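Thioredoxin-like fold domain-containing protein (Paracoccus denitrificans, PDB 3DML) probably reduces or exchanges disulfides as a periplasmic thioredoxin-like thiol-disulfide oxidoreductase serving chemotrophic sulfur oxidation. Local coordinates at residues E19-C33 with V74-D86. Residues are numbered along the deposited sequence; the frame is centred on the assembly and turned at random. Where two conformers were deposited one is given.
Sequences ELRLLMFEQPGCLYC and VTFTPTFVLMAGD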
ATOM      1  N   GLU A  19      -9.997   9.033   6.572  1.00 29.63           N
ATOM      2  CA  GLU A  19     -10.516   8.148   5.508  1.00 28.10           C
ATOM      3  C   GLU A  19      -9.375   7.649   4.620  1.00 26.11           C
ATOM      4  O   GLU A  19      -9.615   7.142   3.531  1.00 25.57           O
ATOM      5  CB  GLU A  19     -11.565   8.873   4.674  1.00 29.22           C
ATOM      6  CG  GLU A  19     -11.471  10.377   4.715  1.00 33.42           C
ATOM      7  CD  GLU A  19     -10.137  10.907   4.256  1.00 37.76           C
ATOM      8  OE1 GLU A  19      -9.287  11.215   5.127  1.00 39.97           O
ATOM      9  OE2 GLU A  19      -9.936  11.009   3.024  1.00 40.87           O
ATOM     10  N   LEU A  20      -8.139   7.779   5.096  1.00 23.40           N
ATOM     11  CA  LEU A  20      -6.998   7.157   4.406  1.00 21.05           C
ATOM     12  C   LEU A  20      -6.830   5.655   4.727  1.00 19.24           C
ATOM     13  O   LEU A  20      -6.993   5.233   5.864  1.00 18.44           O
ATOM     14  CB  LEU A  20      -5.704   7.906   4.740  1.00 20.91           C
ATOM     15  CG  LEU A  20      -5.167   9.021   3.850  1.00 23.73           C
ATOM     16  CD1 LEU A  20      -6.229   9.924   3.299  1.00 24.76           C
ATOM     17  CD2 LEU A  20      -4.042   9.803   4.549  1.00 22.74           C
ATOM     18  N   ARG A  21      -6.512   4.862   3.698  1.00 17.03           N
ATOM     19  CA  ARG A  21      -6.156   3.449   3.831  0.50 15.95           C
ATOM     20  C   ARG A  21      -5.036   3.150   2.843  1.00 14.93           C
ATOM     21  O   ARG A  21      -5.015   3.723   1.761  1.00 14.35           O
ATOM     22  CB  ARG A  21      -7.334   2.543   3.461  0.50 15.95           C
ATOM     23  CG  ARG A  21      -8.445   2.427   4.487  0.50 17.76           C
ATOM     24  CD  ARG A  21      -9.515   1.495   3.956  0.50 20.23           C
ATOM     25  NE  ARG A  21     -10.323   2.135   2.909  0.50 24.00           N
ATOM     26  CZ  ARG A  21     -10.991   1.485   1.955  0.50 25.02           C
ATOM     27  NH1 ARG A  21     -10.962   0.151   1.881  0.50 22.82           N
ATOM     28  NH2 ARG A  21     -11.687   2.181   1.060  0.50 25.28           N
ATOM     29  N   LEU A  22      -4.154   2.230   3.191  1.00 13.89           N
ATOM     30  CA  LEU A  22      -3.132   1.770   2.258  1.00 13.51           C
ATOM     31  C   LEU A  22      -3.452   0.357   1.825  1.00 13.66           C
ATOM     32  O   LEU A  22      -3.400  -0.568   2.633  1.00 14.35           O
ATOM     33  CB  LEU A  22      -1.752   1.772   2.912  1.00 13.15           C
ATOM     34  CG  LEU A  22      -0.544   1.622   1.988  1.00 12.79           C
ATOM     35  CD1 LEU A  22      -0.359   2.851   1.076  1.00 13.07           C
ATOM     36  CD2 LEU A  22       0.654   1.495   2.883  1.00 13.83           C
ATOM     37  N   LEU A  23      -3.769   0.193   0.551  1.00 13.34           N
ATOM     38  CA  LEU A  23      -3.984  -1.120  -0.010  1.00 14.13           C
ATOM     39  C   LEU A  23      -2.658  -1.680  -0.454  1.00 14.79           C
ATOM     40  O   LEU A  23      -1.903  -1.022  -1.193  1.00 15.02           O
ATOM     41  CB  LEU A  23      -4.904  -1.037  -1.224  1.00 14.21           C
ATOM     42  CG  LEU A  23      -6.283  -0.467  -0.980  1.00 16.33           C
ATOM     43  CD1 LEU A  23      -7.044  -0.480  -2.308  1.00 19.26           C
ATOM     44  CD2 LEU A  23      -7.016  -1.276   0.080  1.00 17.95           C
HETATM   45  N   MSE A  24      -2.378  -2.895  -0.019  1.00 13.32           N
HETATM   46  CA  MSE A  24      -1.184  -3.577  -0.446  0.50 13.42           C
HETATM   47  C   MSE A  24      -1.577  -4.756  -1.323  1.00 13.60           C
HETATM   48  O   MSE A  24      -2.254  -5.682  -0.857  1.00 13.62           O
HETATM   49  CB  MSE A  24      -0.402  -4.056   0.763  0.50 13.49           C
HETATM   50  CG  MSE A  24       0.742  -4.942   0.371  0.50 13.43           C
HETATM   51 SE   MSE A  24       1.666  -5.651   1.907  0.50 15.56          SE
HETATM   52  CE  MSE A  24       3.206  -6.243   0.881  0.50  9.59           C
ATOM     53  N   PHE A  25      -1.154  -4.715  -2.583  1.00 12.23           N
ATOM     54  CA  PHE A  25      -1.471  -5.763  -3.536  1.00 11.59           C
ATOM     55  C   PHE A  25      -0.351  -6.777  -3.611  1.00 12.68           C
ATOM     56  O   PHE A  25       0.810  -6.414  -3.830  1.00 12.16           O
ATOM     57  CB  PHE A  25      -1.786  -5.166  -4.914  1.00 11.52           C
ATOM     58  CG  PHE A  25      -3.090  -4.445  -4.954  1.00 10.78           C
ATOM     59  CD1 PHE A  25      -4.259  -5.125  -5.297  1.00 10.87           C
ATOM     60  CD2 PHE A  25      -3.165  -3.091  -4.612  1.00  9.82           C
ATOM     61  CE1 PHE A  25      -5.482  -4.447  -5.327  1.00 10.81           C
ATOM     62  CE2 PHE A  25      -4.376  -2.407  -4.636  1.00 10.20           C
ATOM     63  CZ  PHE A  25      -5.546  -3.073  -4.984  1.00  9.62           C
ATOM     64  N   GLU A  26      -0.722  -8.045  -3.433  1.00 13.21           N
ATOM     65  CA  GLU A  26       0.221  -9.169  -3.363  0.50 14.20           C
ATOM     66  C   GLU A  26      -0.128 -10.268  -4.353  1.00 14.70           C
ATOM     67  O   GLU A  26      -1.187 -10.229  -4.982  1.00 14.34           O
ATOM     68  CB  GLU A  26       0.166  -9.795  -1.969  0.50 14.77           C
ATOM     69  CG  GLU A  26       0.503  -8.868  -0.839  0.50 13.74           C
ATOM     70  CD  GLU A  26       1.007  -9.628   0.367  0.50 15.29           C
ATOM     71  OE1 GLU A  26       1.903  -9.110   1.058  0.50 15.84           O
ATOM     72  OE2 GLU A  26       0.511 -10.746   0.620  0.50 16.17           O
ATOM     73  N   GLN A  27       0.765 -11.250  -4.501  1.00 15.47           N
ATOM     74  CA  GLN A  27       0.470 -12.475  -5.240  1.00 15.96           C
ATOM     75  C   GLN A  27       1.352 -13.583  -4.687  1.00 17.39           C
ATOM     76  O   GLN A  27       2.351 -13.288  -4.020  1.00 15.80           O
ATOM     77  CB  GLN A  27       0.716 -12.314  -6.742  1.00 16.87           C
ATOM     78  CG  GLN A  27       2.191 -12.144  -7.181  1.00 16.91           C
ATOM     79  CD  GLN A  27       2.279 -11.959  -8.675  1.00 19.51           C
ATOM     80  OE1 GLN A  27       1.856 -12.836  -9.440  1.00 19.14           O
ATOM     81  NE2 GLN A  27       2.809 -10.809  -9.113  1.00 19.18           N
ATOM     82  N   PRO A  28       0.968 -14.854  -4.920  1.00 18.91           N
ATOM     83  CA  PRO A  28       1.777 -15.984  -4.477  1.00 20.20           C
ATOM     84  C   PRO A  28       3.190 -15.953  -5.018  1.00 20.16           C
ATOM     85  O   PRO A  28       3.425 -15.591  -6.187  1.00 20.32           O
ATOM     86  CB  PRO A  28       1.016 -17.199  -5.036  1.00 21.16           C
ATOM     87  CG  PRO A  28      -0.382 -16.752  -5.070  1.00 20.77           C
ATOM     88  CD  PRO A  28      -0.280 -15.318  -5.555  1.00 19.37           C
ATOM     89  N   GLY A  29       4.130 -16.317  -4.149  1.00 21.10           N
ATOM     90  CA  GLY A  29       5.531 -16.405  -4.523  1.00 20.89           C
ATOM     91  C   GLY A  29       6.237 -15.073  -4.694  1.00 20.84           C
ATOM     92  O   GLY A  29       7.344 -15.032  -5.222  1.00 21.87           O
ATOM     93  N   CYS A  30       5.605 -13.979  -4.268  1.00 19.32           N
ATOM     94  CA  CYS A  30       6.238 -12.670  -4.385  1.00 17.70           C
ATOM     95  C   CYS A  30       7.240 -12.428  -3.250  1.00 16.34           C
ATOM     96  O   CYS A  30       6.865 -12.150  -2.103  1.00 14.74           O
ATOM     97  CB  CYS A  30       5.188 -11.556  -4.428  1.00 17.94           C
ATOM     98  SG  CYS A  30       5.909  -9.931  -4.788  1.00 19.77           S
ATOM     99  N   LEU A  31       8.518 -12.538  -3.580  1.00 14.87           N
ATOM    100  CA  LEU A  31       9.568 -12.373  -2.586  1.00 14.54           C
ATOM    101  C   LEU A  31       9.566 -10.987  -1.934  1.00 13.09           C
ATOM    102  O   LEU A  31       9.752 -10.869  -0.724  1.00 12.18           O
ATOM    103  CB  LEU A  31      10.917 -12.678  -3.215  1.00 15.47           C
ATOM    104  CG  LEU A  31      12.131 -12.702  -2.307  1.00 20.97           C
ATOM    105  CD1 LEU A  31      12.984 -13.905  -2.727  1.00 26.35           C
ATOM    106  CD2 LEU A  31      12.928 -11.430  -2.444  1.00 24.81           C
ATOM    107  N   TYR A  32       9.366  -9.940  -2.730  1.00 12.95           N
ATOM    108  CA  TYR A  32       9.347  -8.575  -2.200  1.00 13.04           C
ATOM    109  C   TYR A  32       8.140  -8.266  -1.306  1.00 12.71           C
ATOM    110  O   TYR A  32       8.295  -7.522  -0.353  1.00 12.53           O
ATOM    111  CB  TYR A  32       9.536  -7.538  -3.318  1.00 13.98           C
ATOM    112  CG  TYR A  32      11.000  -7.422  -3.707  1.00 14.88           C
ATOM    113  CD1 TYR A  32      11.539  -8.213  -4.717  1.00 17.74           C
ATOM    114  CD2 TYR A  32      11.847  -6.566  -3.012  1.00 15.25           C
ATOM    115  CE1 TYR A  32      12.890  -8.123  -5.053  1.00 16.76           C
ATOM    116  CE2 TYR A  32      13.198  -6.467  -3.342  1.00 16.79           C
ATOM    117  CZ  TYR A  32      13.703  -7.250  -4.375  1.00 17.83           C
ATOM    118  OH  TYR A  32      15.047  -7.148  -4.681  1.00 21.42           O
ATOM    119  N   CYS A  33       6.972  -8.842  -1.600  1.00 12.10           N
ATOM    120  CA  CYS A  33       5.846  -8.856  -0.626  1.00 13.34           C
ATOM    121  C   CYS A  33       6.259  -9.485   0.693  1.00 12.92           C
ATOM    122  O   CYS A  33       5.993  -8.938   1.759  1.00 12.88           O
ATOM    123  CB  CYS A  33       4.635  -9.612  -1.168  1.00 13.38           C
ATOM    124  SG  CYS A  33       3.869  -8.731  -2.539  1.00 20.14           S
ATOM    125  N   VAL A  74      -3.606  -2.662 -11.177  1.00 11.35           N
ATOM    126  CA  VAL A  74      -2.381  -3.064 -10.465  1.00 12.31           C
ATOM    127  C   VAL A  74      -1.659  -4.094 -11.338  1.00 13.56           C
ATOM    128  O   VAL A  74      -2.232  -5.138 -11.656  1.00 14.18           O
ATOM    129  CB  VAL A  74      -2.688  -3.702  -9.105  1.00 11.19           C
ATOM    130  CG1 VAL A  74      -1.399  -4.188  -8.434  1.00 11.07           C
ATOM    131  CG2 VAL A  74      -3.384  -2.676  -8.224  1.00 13.73           C
ATOM    132  N   THR A  75      -0.412  -3.808 -11.709  1.00 14.70           N
ATOM    133  CA  THR A  75       0.300  -4.671 -12.635  1.00 16.08           C
ATOM    134  C   THR A  75       1.622  -5.203 -12.053  1.00 16.31           C
ATOM    135  O   THR A  75       2.329  -5.997 -12.716  1.00 17.10           O
ATOM    136  CB  THR A  75       0.567  -3.921 -13.946  1.00 17.18           C
ATOM    137  OG1 THR A  75       1.210  -2.677 -13.644  1.00 20.42           O
ATOM    138  CG2 THR A  75      -0.772  -3.615 -14.667  1.00 19.83           C
ATOM    139  N   PHE A  76       1.934  -4.799 -10.820  1.00 14.22           N
ATOM    140  CA  PHE A  76       3.213  -5.111 -10.199  1.00 14.10           C
ATOM    141  C   PHE A  76       2.915  -5.419  -8.756  1.00 13.49           C
ATOM    142  O   PHE A  76       2.035  -4.805  -8.181  1.00 13.83           O
ATOM    143  CB  PHE A  76       4.182  -3.913 -10.270  1.00 14.28           C
ATOM    144  CG  PHE A  76       5.570  -4.239  -9.782  1.00 13.27           C
ATOM    145  CD1 PHE A  76       6.535  -4.719 -10.671  1.00 15.68           C
ATOM    146  CD2 PHE A  76       5.908  -4.066  -8.436  1.00 14.65           C
ATOM    147  CE1 PHE A  76       7.839  -5.030 -10.199  1.00 16.47           C
ATOM    148  CE2 PHE A  76       7.200  -4.372  -7.963  1.00 15.22           C
ATOM    149  CZ  PHE A  76       8.149  -4.867  -8.842  1.00 13.87           C
ATOM    150  N   THR A  77       3.578  -6.424  -8.192  1.00 13.04           N
ATOM    151  CA  THR A  77       3.496  -6.649  -6.746  1.00 13.54           C
ATOM    152  C   THR A  77       4.902  -6.616  -6.111  1.00 13.95           C
ATOM    153  O   THR A  77       5.847  -7.144  -6.695  1.00 14.60           O
ATOM    154  CB  THR A  77       2.844  -8.003  -6.404  1.00 13.20           C
ATOM    155  OG1 THR A  77       3.620  -9.062  -6.967  1.00 13.82           O
ATOM    156  CG2 THR A  77       1.411  -8.086  -6.946  1.00 12.97           C
ATOM    157  N   PRO A  78       5.040  -6.002  -4.915  1.00 13.95           N
ATOM    158  CA  PRO A  78       3.977  -5.333  -4.158  1.00 13.40           C
ATOM    159  C   PRO A  78       3.659  -3.959  -4.736  1.00 13.63           C
ATOM    160  O   PRO A  78       4.557  -3.241  -5.195  1.00 13.70           O
ATOM    161  CB  PRO A  78       4.582  -5.182  -2.750  1.00 13.99           C
ATOM    162  CG  PRO A  78       6.069  -5.109  -2.999  1.00 13.80           C
ATOM    163  CD  PRO A  78       6.359  -5.891  -4.248  1.00 13.86           C
ATOM    164  N   THR A  79       2.383  -3.597  -4.723  1.00 12.71           N
ATOM    165  CA  THR A  79       1.994  -2.209  -5.012  1.00 11.29           C
ATOM    166  C   THR A  79       1.217  -1.716  -3.804  1.00 10.98           C
ATOM    167  O   THR A  79       0.363  -2.438  -3.281  1.00 10.91           O
ATOM    168  CB  THR A  79       1.107  -2.117  -6.279  1.00 11.67           C
ATOM    169  OG1 THR A  79       1.904  -2.415  -7.433  1.00 12.20           O
ATOM    170  CG2 THR A  79       0.503  -0.705  -6.452  1.00 10.84           C
ATOM    171  N   PHE A  80       1.480  -0.492  -3.384  1.00 10.31           N
ATOM    172  CA  PHE A  80       0.779   0.080  -2.244  1.00 10.77           C
ATOM    173  C   PHE A  80      -0.039   1.252  -2.741  1.00 11.00           C
ATOM    174  O   PHE A  80       0.533   2.211  -3.239  1.00 11.88           O
ATOM    175  CB  PHE A  80       1.773   0.567  -1.190  1.00 10.75           C
ATOM    176  CG  PHE A  80       2.726  -0.509  -0.720  1.00 11.37           C
ATOM    177  CD1 PHE A  80       2.382  -1.314   0.375  1.00 11.84           C
ATOM    178  CD2 PHE A  80       3.941  -0.716  -1.374  1.00 13.23           C
ATOM    179  CE1 PHE A  80       3.251  -2.310   0.831  1.00 10.44           C
ATOM    180  CE2 PHE A  80       4.836  -1.725  -0.943  1.00 10.96           C
ATOM    181  CZ  PHE A  80       4.477  -2.524   0.167  1.00 12.25           C
ATOM    182  N   VAL A  81      -1.361   1.161  -2.640  1.00 10.18           N
ATOM    183  CA  VAL A  81      -2.201   2.233  -3.147  1.00  9.85           C
ATOM    184  C   VAL A  81      -2.798   3.001  -1.972  1.00 10.68           C
ATOM    185  O   VAL A  81      -3.488   2.425  -1.125  1.00 10.08           O
ATOM    186  CB  VAL A  81      -3.344   1.722  -4.053  1.00 10.17           C
ATOM    187  CG1 VAL A  81      -4.174   2.910  -4.554  1.00 11.44           C
ATOM    188  CG2 VAL A  81      -2.778   0.935  -5.244  1.00 10.66           C
ATOM    189  N   LEU A  82      -2.526   4.295  -1.930  1.00 10.41           N
ATOM    190  CA  LEU A  82      -3.120   5.133  -0.895  1.00 11.76           C
ATOM    191  C   LEU A  82      -4.471   5.590  -1.402  1.00 12.74           C
ATOM    192  O   LEU A  82      -4.570   6.286  -2.430  1.00 13.24           O
ATOM    193  CB  LEU A  82      -2.224   6.328  -0.556  1.00 11.65           C
ATOM    194  CG  LEU A  82      -2.750   7.175   0.609  1.00 13.51           C
ATOM    195  CD1 LEU A  82      -2.575   6.448   1.962  1.00 12.69           C
ATOM    196  CD2 LEU A  82      -2.080   8.541   0.629  1.00 14.15           C
HETATM  197  N   MSE A  83      -5.501   5.196  -0.660  1.00 13.04           N
HETATM  198  CA  MSE A  83      -6.891   5.535  -0.954  1.00 13.68           C
HETATM  199  C   MSE A  83      -7.333   6.640  -0.027  1.00 15.05           C
HETATM  200  O   MSE A  83      -7.061   6.599   1.176  1.00 15.03           O
HETATM  201  CB  MSE A  83      -7.795   4.337  -0.674  1.00 12.69           C
HETATM  202  CG  MSE A  83      -7.381   3.061  -1.315  1.00 15.10           C
HETATM  203 SE   MSE A  83      -7.533   3.157  -3.266  1.00 21.33          SE
HETATM  204  CE  MSE A  83      -9.470   3.246  -3.352  1.00 17.39           C
ATOM    205  N   ALA A  84      -8.048   7.609  -0.579  1.00 16.07           N
ATOM    206  CA  ALA A  84      -8.723   8.616   0.233  1.00 17.88           C
ATOM    207  C   ALA A  84     -10.201   8.321   0.043  1.00 19.34           C
ATOM    208  O   ALA A  84     -10.754   8.527  -1.042  1.00 19.83           O
ATOM    209  CB  ALA A  84      -8.392   9.989  -0.256  1.00 17.61           C
ATOM    210  N   GLY A  85     -10.830   7.791   1.082  1.00 20.51           N
ATOM    211  CA  GLY A  85     -12.185   7.292   0.945  1.00 21.97           C
ATOM    212  C   GLY A  85     -12.142   6.143  -0.044  1.00 22.26           C
ATOM    213  O   GLY A  85     -11.330   5.232   0.082  1.00 22.59           O
ATOM    214  N   ASP A  86     -12.992   6.178  -1.055  1.00 22.24           N
ATOM    215  CA  ASP A  86     -13.022   5.020  -1.945  1.00 22.33           C
ATOM    216  C   ASP A  86     -12.214   5.222  -3.226  1.00 19.69           C
ATOM    217  O   ASP A  86     -12.402   4.473  -4.176  1.00 20.48           O
ATOM    218  CB  ASP A  86     -14.470   4.682  -2.309  1.00 23.90           C
ATOM    219  CG  ASP A  86     -15.312   4.316  -1.097  1.00 29.13           C
ATOM    220  OD1 ASP A  86     -14.810   3.628  -0.166  1.00 34.50           O
ATOM    221  OD2 ASP A  86     -16.498   4.719  -1.087  1.00 36.94           O
TER
HETATM  222  O   HOH W   1      -9.919   5.041   2.244  1.00 31.61           O
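Strand 20-26 runs antiparallel to strand 79-84, their axes at 157°, with Arg21-Met83, Leu23-Val81 and Phe25-Thr79 as the hydrogen-bonded pairs; Phe25 N reaches Thr79 O at 2.8 Å. On the face of Arg21, Leu23 and Phe25, the Phe25 ring takes a CH-pi contact from Val74, whose CG2 lies 3.6 Å from the ring centroid, almost on the normal, while Val81 CG2 meets Phe25 CE2 obliquely at 3.8 Å. Replacing this ring by the methyl of an alanine is likely to leave Val74 CG2 without the surface it rests on and open a gap beside Val81. The other face carries Met24 and Phe80 side by side, in a Met-aromatic contact; with CG anti to the backbone N (chi1 172°), the extended selenomethionine, in the conformer given, runs along Phe80 CE1 and brings CE to Pro78 CB. Beyond the strands, Gln27 NE2 donates nearly straight to Thr77 OG1 (2.9 Å), and Gln27 OE1 is held by Arg61. Cys30 SG accepts from Cys33 N as the helix N-cap, and Cys33 SG sits 3.6 Å from Pro78 CB. This reduced Cys30-Cys33 pair at a helix start, facing a cis-proline, is the hallmark active-site arrangement of the thioredoxin fold.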